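PDB 6ANY: Bm4233, isoform b from Brugia malayi, which probably binds and transports sterols, as some other CAP superfamily proteins do, and is a venom allergen-like vaccine candidate for lymphatic filariasis. Local coordinates for residues A[114-119]-A[128-133]; A[123-128]-A[171-176]. One frame throughout, in Å; residues are numbered along the deposited sequence.

Both interactions lie beside the short helix 125-128 of the CAP domain: interaction 2 packs on it and on the residues just before it, interaction 1 on the turn that follows; their segments share Ala128. Interaction 1 is partly buried and joins the loop after helix 110-114 to the turn between helices 125-128 and 133-138; one glutamine side chain does the polar work beside a small apolar cluster. Interaction 2 lies at the surface, where the loop 171-176 is held by two backbone hydrogen bonds, leucine packing and an attached glycan. A salt bridge from Lys116 to Asp126 connects the two contacts, and a probable hydrogen bond from Asn171 to the Leu133 carbonyl does so again.

Interaction 1 of 2, residues A[114-119]-A[128-133]; sequences LYKQNP and ARQGVL
Tyr115 and Val132 bring the two segments together, their CA atoms 6.1 Å apart, where the chain leaves helix 110-114 and where it turns from helix 125-128 into helix 133-138. This is a loop-on-turn contact of the CAP domain: Ala128 to Gly131 form a type I beta turn, and Val132 takes the N-cap position of the next helix. Gly131 suits its place because, at its positive phi, a CB would press against the carbonyl oxygen of Gln130. Leu114 CD1 rests 3.5 Å from Gly131 O.

Val132 fills the apolar part. Its CG1 lies 3.8 Å from Tyr115 CB and also packs on Leu114 CB, while its CG2 approaches CD2 at the edge of the tyrosine ring, 3.9 Å away. The valine and tyrosine side chains cross at about a right angle. A branched residue serves well here, one methyl meeting the backbone side of the tyrosine and the other its ring.

Gln130 supplies the polar link, reaching out on an extended chain. Its OE1 accepts the Lys116 backbone N at 3.0 Å, with 152° at the hydrogen and the donor tilted 24° from the carbonyl plane. Lys116 CG stands between its own N and carbonyl carbon (chi1 80°), which lays it 3.1 Å from Gln130 OE1; farther out, NZ forms a salt bridge with Asp126. The glutamine's NE2 donates to the Val127 carbonyl and, at 3.0 Å, to the oxygen of a water, so both ends of the amide are bonded and its rotation is fixed. That water sits over the centre of the Tyr115 ring, and its oxygen is 2.6 Å from Lys116 O, to which it donates a hydrogen bond.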
# COMPACT_ATOMS: atom_id res chain seq x y z
N LEU A 114 12.66 -3.55 -9.48
CA LEU A 114 12.01 -4.32 -10.55
C LEU A 114 11.17 -3.54 -11.59
O LEU A 114 10.74 -4.13 -12.60
CB LEU A 114 11.13 -5.36 -9.93
CG LEU A 114 11.84 -6.38 -9.03
CD1 LEU A 114 10.77 -7.09 -8.23
CD2 LEU A 114 12.64 -7.37 -9.87
N TYR A 115 10.86 -2.29 -11.33
CA TYR A 115 9.91 -1.53 -12.18
C TYR A 115 10.69 -0.76 -13.26
O TYR A 115 11.35 0.21 -13.00
CB TYR A 115 9.06 -0.60 -11.34
CG TYR A 115 8.00 0.11 -12.10
CD1 TYR A 115 8.23 1.33 -12.73
CD2 TYR A 115 6.77 -0.43 -12.20
CE1 TYR A 115 7.24 1.98 -13.42
CE2 TYR A 115 5.78 0.23 -12.85
CZ TYR A 115 6.04 1.42 -13.50
OH TYR A 115 5.06 2.07 -14.17
N LYS A 116 10.60 -1.24 -14.49
CA LYS A 116 11.32 -0.62 -15.57
C LYS A 116 10.63 0.68 -15.98
O LYS A 116 9.41 0.87 -15.79
CB LYS A 116 11.39 -1.57 -16.79
CG LYS A 116 10.11 -1.56 -17.61
CD LYS A 116 10.08 -2.60 -18.74
CE LYS A 116 8.70 -2.62 -19.35
NZ LYS A 116 8.54 -3.65 -20.38
N GLN A 117 11.41 1.58 -16.54
CA GLN A 117 10.89 2.82 -17.11
C GLN A 117 9.61 2.58 -17.92
O GLN A 117 9.63 1.81 -18.89
CB GLN A 117 11.96 3.46 -18.01
CG GLN A 117 11.43 4.58 -18.89
CD GLN A 117 11.90 5.90 -18.40
OE1 GLN A 117 11.30 6.46 -17.48
NE2 GLN A 117 13.02 6.39 -18.97
N ASN A 118 8.50 3.23 -17.48
CA ASN A 118 7.16 3.07 -18.04
C ASN A 118 6.45 4.46 -18.16
O ASN A 118 5.56 4.75 -17.39
CB ASN A 118 6.30 2.11 -17.16
CG ASN A 118 4.96 1.76 -17.82
OD1 ASN A 118 4.91 1.66 -19.04
ND2 ASN A 118 3.86 1.62 -17.03
N PRO A 119 6.87 5.31 -19.10
CA PRO A 119 6.48 6.71 -19.16
C PRO A 119 4.96 6.97 -19.22
O PRO A 119 4.48 7.88 -18.52
CB PRO A 119 7.20 7.23 -20.40
CG PRO A 119 7.71 6.04 -21.13
CD PRO A 119 7.92 5.01 -20.09
N ALA A 128 3.06 -5.59 -15.74
CA ALA A 128 2.52 -6.50 -14.70
C ALA A 128 3.35 -7.75 -14.46
O ALA A 128 3.53 -8.17 -13.35
CB ALA A 128 1.13 -6.94 -15.08
N ARG A 129 3.91 -8.27 -15.52
CA ARG A 129 4.70 -9.47 -15.53
C ARG A 129 6.02 -9.33 -14.75
O ARG A 129 6.60 -10.31 -14.38
CB ARG A 129 4.95 -9.87 -17.02
CG ARG A 129 5.95 -10.99 -17.26
CD ARG A 129 5.98 -11.43 -18.74
NE ARG A 129 5.72 -12.88 -18.82
CZ ARG A 129 6.57 -13.82 -19.21
NH1 ARG A 129 7.82 -13.55 -19.61
NH2 ARG A 129 6.13 -15.08 -19.18
N GLN A 130 6.48 -8.10 -14.54
CA GLN A 130 7.66 -7.81 -13.75
C GLN A 130 7.59 -8.08 -12.21
O GLN A 130 8.63 -8.14 -11.55
CB GLN A 130 8.04 -6.35 -13.91
CG GLN A 130 8.53 -5.91 -15.28
CD GLN A 130 8.64 -4.42 -15.31
OE1 GLN A 130 9.72 -3.90 -15.54
NE2 GLN A 130 7.56 -3.72 -14.99
N GLY A 131 6.42 -8.27 -11.63
CA GLY A 131 6.36 -8.51 -10.17
C GLY A 131 6.52 -7.23 -9.40
O GLY A 131 7.28 -7.13 -8.47
N VAL A 132 5.76 -6.24 -9.83
CA VAL A 132 5.76 -4.92 -9.25
C VAL A 132 4.38 -4.63 -8.69
O VAL A 132 4.09 -3.48 -8.30
CB VAL A 132 6.13 -3.86 -10.31
CG1 VAL A 132 7.57 -4.08 -10.76
CG2 VAL A 132 5.16 -3.95 -11.47
N LEU A 133 3.54 -5.68 -8.62
CA LEU A 133 2.16 -5.54 -8.22
C LEU A 133 1.95 -5.14 -6.77
O LEU A 133 0.89 -4.55 -6.47
CB LEU A 133 1.35 -6.81 -8.55
CG LEU A 133 1.13 -6.98 -10.09
CD1 LEU A 133 0.31 -8.24 -10.44
CD2 LEU A 133 0.44 -5.74 -10.72
O HOH W 1 7.40 -0.80 -15.41

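Interaction 2 of 2, residues A[123-128]-A[171-176]; sequences LTDDVA and NMLKEL. With NAG (2-acetamido-2-deoxy-beta-D-glucopyranose), chain C; NAG (2-acetamido-2-deoxy-beta-D-glucopyranose), chain B.
Leu123 lies against the loop 171-176, and its side chain can be followed outward. CB rests 3.2 Å from Glu175 O, the same oxygen that accepts the Leu123 backbone N. With CG anti to the backbone N (chi1 -180°), CG meets Leu173 CD2 at 4.1 Å. Beyond it, CD2 ends 3.3 Å from Asn171 CA. A leucine suits this buried place, since its apolar branch packs on the CA and C of Asn171 and beside Leu173, away from solvent. Trp140 also packs on it.

The backbone of Leu123 grips the loop twice, for its O accepts Lys174 N at 2.8 Å in a nearly straight bond (177° at the hydrogen), the donor lying above the carbonyl plane. Leu173 lies more exposed; its CD2 reaches Ala128 CB at 3.7 Å, where a small residue leaves room for it, and its CD1 touches Asp125 OD1.

Residues 172 to 175 form a type II beta turn, closed by a weak bond from Glu175 N to Met172 O. Lys174 takes the third position with positive phi, and its carbonyl accepts N2 of the first sugar, NAG of chain C, at 2.7 Å. Leu176 packs on the acetamide methyl of that sugar. The arrangement is that of an N-glycosylation site, the sequon Asn122-Leu123-Thr124, whose glycan lies against a neighbouring beta turn.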
# COMPACT_ATOMS: atom_id res chain seq x y z
N LEU A 123 -0.59 0.25 -16.83
CA LEU A 123 -0.34 -1.08 -16.29
C LEU A 123 -0.64 -2.14 -17.34
O LEU A 123 -1.67 -2.81 -17.28
CB LEU A 123 -1.17 -1.31 -15.02
CG LEU A 123 -1.03 -2.65 -14.30
CD1 LEU A 123 0.42 -3.03 -14.04
CD2 LEU A 123 -1.83 -2.65 -13.01
N THR A 124 0.26 -2.27 -18.30
CA THR A 124 0.10 -3.27 -19.37
C THR A 124 0.61 -4.60 -18.89
O THR A 124 1.29 -4.69 -17.85
CB THR A 124 0.92 -2.88 -20.61
OG1 THR A 124 2.22 -2.45 -20.19
CG2 THR A 124 0.30 -1.70 -21.29
N ASP A 125 0.30 -5.63 -19.67
CA ASP A 125 0.72 -7.01 -19.37
C ASP A 125 2.22 -7.12 -19.18
O ASP A 125 2.67 -7.89 -18.32
CB ASP A 125 0.28 -8.00 -20.50
CG ASP A 125 -1.24 -8.24 -20.56
OD1 ASP A 125 -1.96 -7.94 -19.57
OD2 ASP A 125 -1.74 -8.74 -21.62
N ASP A 126 3.00 -6.42 -20.00
CA ASP A 126 4.47 -6.50 -19.89
C ASP A 126 4.99 -5.80 -18.59
O ASP A 126 6.01 -6.22 -18.01
CB ASP A 126 5.15 -5.91 -21.12
CG ASP A 126 4.87 -4.42 -21.27
OD1 ASP A 126 3.67 -4.06 -21.36
OD2 ASP A 126 5.83 -3.59 -21.23
N VAL A 127 4.30 -4.72 -18.16
CA VAL A 127 4.64 -4.08 -16.90
C VAL A 127 4.28 -5.02 -15.71
O VAL A 127 5.12 -5.21 -14.82
CB VAL A 127 3.91 -2.72 -16.76
CG1 VAL A 127 4.15 -2.14 -15.35
CG2 VAL A 127 4.48 -1.74 -17.80
N ALA A 128 3.06 -5.59 -15.74
CA ALA A 128 2.52 -6.50 -14.70
C ALA A 128 3.35 -7.75 -14.46
O ALA A 128 3.53 -8.17 -13.35
CB ALA A 128 1.13 -6.94 -15.08
N ASN A 171 -4.47 -2.37 -9.54
CA ASN A 171 -3.90 -3.31 -10.51
C ASN A 171 -4.85 -3.86 -11.60
O ASN A 171 -4.70 -4.98 -12.09
CB ASN A 171 -3.18 -4.47 -9.78
CG ASN A 171 -2.12 -4.00 -8.82
OD1 ASN A 171 -1.58 -2.85 -8.93
ND2 ASN A 171 -1.81 -4.86 -7.84
N MET A 172 -5.79 -3.05 -12.03
CA MET A 172 -6.62 -3.39 -13.16
C MET A 172 -5.74 -3.20 -14.42
O MET A 172 -5.13 -2.10 -14.61
CB MET A 172 -7.87 -2.50 -13.21
CG MET A 172 -9.15 -3.09 -12.60
SD MET A 172 -9.98 -4.40 -13.58
CE MET A 172 -9.51 -4.09 -15.31
N LEU A 173 -5.64 -4.24 -15.26
CA LEU A 173 -4.78 -4.17 -16.42
C LEU A 173 -5.31 -3.18 -17.42
O LEU A 173 -6.55 -3.00 -17.58
CB LEU A 173 -4.58 -5.55 -17.10
CG LEU A 173 -3.79 -6.60 -16.27
CD1 LEU A 173 -3.83 -8.03 -16.85
CD2 LEU A 173 -2.36 -6.14 -16.09
N LYS A 174 -4.38 -2.47 -18.01
CA LYS A 174 -4.65 -1.50 -19.07
C LYS A 174 -5.19 -0.19 -18.53
O LYS A 174 -5.55 0.67 -19.29
CB LYS A 174 -5.56 -2.05 -20.19
CG LYS A 174 -5.00 -3.31 -20.82
CD LYS A 174 -5.74 -3.66 -22.11
CE LYS A 174 -6.30 -5.07 -22.18
NZ LYS A 174 -7.71 -5.05 -22.69
N GLU A 175 -5.20 -0.04 -17.20
CA GLU A 175 -5.45 1.25 -16.58
C GLU A 175 -4.14 1.82 -16.11
O GLU A 175 -3.17 1.06 -15.86
CB GLU A 175 -6.35 1.10 -15.39
CG GLU A 175 -7.77 0.73 -15.71
CD GLU A 175 -8.64 0.73 -14.47
OE1 GLU A 175 -8.22 1.30 -13.41
OE2 GLU A 175 -9.77 0.20 -14.56
N LEU A 176 -4.09 3.13 -15.96
CA LEU A 176 -2.89 3.79 -15.45
C LEU A 176 -2.78 3.55 -13.95
O LEU A 176 -3.80 3.55 -13.26
CB LEU A 176 -2.93 5.31 -15.70
CG LEU A 176 -3.13 5.76 -17.17
CD1 LEU A 176 -3.19 7.28 -17.20
CD2 LEU A 176 -2.05 5.21 -18.12
C1 NAG C . -2.62 0.93 -22.18
C2 NAG C . -3.84 1.79 -22.47
C3 NAG C . -4.82 1.00 -23.32
C4 NAG C . -4.12 0.35 -24.52
C5 NAG C . -2.87 -0.41 -24.07
C6 NAG C . -2.05 -1.00 -25.21
C7 NAG C . -4.50 3.53 -20.90
C8 NAG C . -5.30 3.86 -19.68
N2 NAG C . -4.41 2.24 -21.21
O3 NAG C . -5.86 1.86 -23.79
O4 NAG C . -5.04 -0.54 -25.19
O5 NAG C . -2.01 0.48 -23.36
O6 NAG C . -1.88 -0.02 -26.24
O7 NAG C . -3.98 4.40 -21.57
C1 NAG B . -5.07 -0.32 -26.62
C2 NAG B . -5.44 -1.63 -27.31
C3 NAG B . -5.44 -1.47 -28.82
C4 NAG B . -6.41 -0.34 -29.17
C5 NAG B . -5.94 0.91 -28.42
C6 NAG B . -6.76 2.14 -28.77
C7 NAG B . -4.98 -3.86 -26.50
C8 NAG B . -4.17 -5.05 -26.94
N2 NAG B . -4.53 -2.69 -26.91
O3 NAG B . -5.78 -2.72 -29.44
O4 NAG B . -6.41 -0.08 -30.58
O5 NAG B . -5.99 0.68 -27.01
O6 NAG B . -6.48 3.16 -27.82
O7 NAG B . -6.00 -3.97 -25.83